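Local coordinates for protein chaperone SycD (Chlamydia pneumoniae, PDB 4NRH) that probably acts as a type III secretion chaperone, forming a complex with the gatekeeper protein CopN that directs secretion of translocator proteins, at residues S8-N11 with Y12-K16. Residues are numbered along the deposited sequence; the frame is centred on the assembly and turned at random.
Sequences SHLN and YLLEK
A capped N-terminal first turn opens helix 9-19, where H9 meets Y12 and L13 and the main chain of S8-N11 bonds to that of Y12-E15. S8 is the N-cap: its backbone O accepts from Y12 N at 3.1 Å, while its OG takes the N-H of N11 at 3.2 Å and a nearly straight 167°. The seryl oxygen thereby satisfies an amide that has no earlier helical carbonyl to bond. Three further i to i+4 bonds, L13 N to H9 O, L14 N to L10 O and E15 N to N11 O, are each 3.0 Å long, consistent with regular alpha-helical geometry through this opening turn.

H9 and Y12, three residues apart on the helix, both place CG anti to the backbone N, and their side chains run side by side. Their planes are 25° from parallel, yet the ring centroids lie 5.2 Å apart, so overlap is slight: Y12 CD2 sits over one imidazole face, 3.8 Å from H9 CE1. On the CD2 side of the same ring, L13 CD1 approaches obliquely. H9 NE2 is hydrogen-bonded to D59, which should restrict rotation of the imidazole, and the backbone N of H9 bonds to E66; both acidic residues belong to helix 57-72, and the second may also complement the positive end of the helix dipole.

L10, L13 and L14 supply apolar contacts to the rest of the chain: L10 and L13 touch V63 of helix 57-72, and L10 and L14 touch W85 of helix 76-89, joining this N-terminal helix to the helical body of the TPR-family chaperone. Within the helix, L10 CD1 rests 4.2 Å from L14 CG.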
ATOM      1  N   SER D   8       4.110 -12.648  16.481  1.00 68.87           N
ATOM      2  CA  SER D   8       5.421 -12.872  15.886  1.00 62.03           C
ATOM      3  C   SER D   8       6.165 -11.551  15.710  1.00 65.67           C
ATOM      4  O   SER D   8       5.548 -10.503  15.526  1.00 63.46           O
ATOM      5  CB  SER D   8       5.286 -13.589  14.543  1.00 54.80           C
ATOM      6  OG  SER D   8       5.071 -12.665  13.489  1.00 54.83           O
ATOM      7  N   HIS D   9       7.493 -11.607  15.776  1.00 65.26           N
ATOM      8  CA  HIS D   9       8.315 -10.407  15.651  1.00 59.50           C
ATOM      9  C   HIS D   9       8.159  -9.766  14.275  1.00 51.22           C
ATOM     10  O   HIS D   9       8.293  -8.550  14.130  1.00 48.22           O
ATOM     11  CB  HIS D   9       9.786 -10.732  15.916  1.00 56.97           C
ATOM     12  CG  HIS D   9      10.606  -9.539  16.296  1.00 65.55           C
ATOM     13  ND1 HIS D   9      10.402  -8.836  17.464  1.00 76.12           N
ATOM     14  CD2 HIS D   9      11.629  -8.920  15.659  1.00 67.45           C
ATOM     15  CE1 HIS D   9      11.265  -7.838  17.531  1.00 78.91           C
ATOM     16  NE2 HIS D   9      12.021  -7.867  16.448  1.00 73.14           N
ATOM     17  N   LEU D  10       7.887 -10.590  13.267  1.00 48.07           N
ATOM     18  CA  LEU D  10       7.668 -10.103  11.910  1.00 53.38           C
ATOM     19  C   LEU D  10       6.465  -9.167  11.865  1.00 48.10           C
ATOM     20  O   LEU D  10       6.534  -8.078  11.297  1.00 50.12           O
ATOM     21  CB  LEU D  10       7.464 -11.266  10.939  1.00 55.75           C
ATOM     22  CG  LEU D  10       7.101 -10.872   9.504  1.00 54.22           C
ATOM     23  CD1 LEU D  10       8.154  -9.943   8.913  1.00 45.60           C
ATOM     24  CD2 LEU D  10       6.911 -12.103   8.632  1.00 53.64           C
ATOM     25  N   ASN D  11       5.364  -9.604  12.467  1.00 47.75           N
ATOM     26  CA  ASN D  11       4.148  -8.802  12.516  1.00 48.84           C
ATOM     27  C   ASN D  11       4.357  -7.533  13.330  1.00 49.55           C
ATOM     28  O   ASN D  11       3.798  -6.484  13.013  1.00 54.91           O
ATOM     29  CB  ASN D  11       2.994  -9.618  13.101  1.00 50.64           C
ATOM     30  CG  ASN D  11       2.512 -10.701  12.160  1.00 61.41           C
ATOM     31  OD1 ASN D  11       2.389 -10.479  10.957  1.00 61.58           O
ATOM     32  ND2 ASN D  11       2.234 -11.880  12.704  1.00 66.31           N
ATOM     33  N   TYR D  12       5.166  -7.636  14.380  1.00 52.54           N
ATOM     34  CA  TYR D  12       5.538  -6.473  15.179  1.00 55.27           C
ATOM     35  C   TYR D  12       6.244  -5.421  14.333  1.00 54.45           C
ATOM     36  O   TYR D  12       5.944  -4.232  14.430  1.00 46.03           O
ATOM     37  CB  TYR D  12       6.431  -6.888  16.351  1.00 59.72           C
ATOM     38  CG  TYR D  12       7.162  -5.732  16.999  1.00 67.73           C
ATOM     39  CD1 TYR D  12       6.536  -4.931  17.944  1.00 74.05           C
ATOM     40  CD2 TYR D  12       8.483  -5.450  16.673  1.00 70.40           C
ATOM     41  CE1 TYR D  12       7.200  -3.873  18.539  1.00 73.34           C
ATOM     42  CE2 TYR D  12       9.157  -4.396  17.262  1.00 75.31           C
ATOM     43  CZ  TYR D  12       8.511  -3.612  18.194  1.00 74.80           C
ATOM     44  OH  TYR D  12       9.177  -2.562  18.784  1.00 77.59           O
ATOM     45  N   LEU D  13       7.181  -5.870  13.505  1.00 46.13           N
ATOM     46  CA  LEU D  13       7.951  -4.972  12.651  1.00 44.37           C
ATOM     47  C   LEU D  13       7.076  -4.302  11.598  1.00 45.29           C
ATOM     48  O   LEU D  13       7.157  -3.091  11.396  1.00 52.66           O
ATOM     49  CB  LEU D  13       9.095  -5.731  11.974  1.00 41.81           C
ATOM     50  CG  LEU D  13      10.241  -6.168  12.890  1.00 57.16           C
ATOM     51  CD1 LEU D  13      11.231  -7.041  12.134  1.00 56.32           C
ATOM     52  CD2 LEU D  13      10.936  -4.957  13.496  1.00 51.72           C
ATOM     53  N   LEU D  14       6.242  -5.094  10.931  1.00 38.89           N
ATOM     54  CA  LEU D  14       5.363  -4.576   9.886  1.00 49.00           C
ATOM     55  C   LEU D  14       4.386  -3.531  10.420  1.00 48.44           C
ATOM     56  O   LEU D  14       4.156  -2.505   9.780  1.00 47.96           O
ATOM     57  CB  LEU D  14       4.596  -5.719   9.221  1.00 42.92           C
ATOM     58  CG  LEU D  14       5.458  -6.722   8.451  1.00 44.15           C
ATOM     59  CD1 LEU D  14       4.592  -7.788   7.803  1.00 42.58           C
ATOM     60  CD2 LEU D  14       6.306  -6.012   7.407  1.00 42.45           C
ATOM     61  N   GLU D  15       3.814  -3.792  11.591  1.00 50.76           N
ATOM     62  CA  GLU D  15       2.897  -2.844  12.217  1.00 50.84           C
ATOM     63  C   GLU D  15       3.642  -1.589  12.661  1.00 54.27           C
ATOM     64  O   GLU D  15       3.136  -0.476  12.530  1.00 56.76           O
ATOM     65  CB  GLU D  15       2.185  -3.484  13.410  1.00 56.05           C
ATOM     66  CG  GLU D  15       1.229  -4.605  13.038  1.00 66.74           C
ATOM     67  CD  GLU D  15       0.390  -5.065  14.215  1.00 81.49           C
ATOM     68  OE1 GLU D  15       0.780  -4.785  15.369  1.00 87.34           O
ATOM     69  OE2 GLU D  15      -0.656  -5.709  13.988  1.00 84.76           O
ATOM     70  N   LYS D  16       4.845  -1.787  13.193  1.00 55.29           N
ATOM     71  CA  LYS D  16       5.714  -0.686  13.594  1.00 47.53           C
ATOM     72  C   LYS D  16       6.013   0.237  12.413  1.00 51.20           C
ATOM     73  O   LYS D  16       5.916   1.460  12.526  1.00 58.05           O
ATOM     74  CB  LYS D  16       7.013  -1.232  14.191  1.00 52.85           C
ATOM     75  CG  LYS D  16       7.956  -0.180  14.750  1.00 65.07           C
ATOM     76  CD  LYS D  16       9.037  -0.829  15.603  1.00 73.70           C
ATOM     77  CE  LYS D  16      10.090   0.173  16.044  1.00 81.67           C
ATOM     78  NZ  LYS D  16      10.764   0.826  14.889  1.00 81.48           N
TER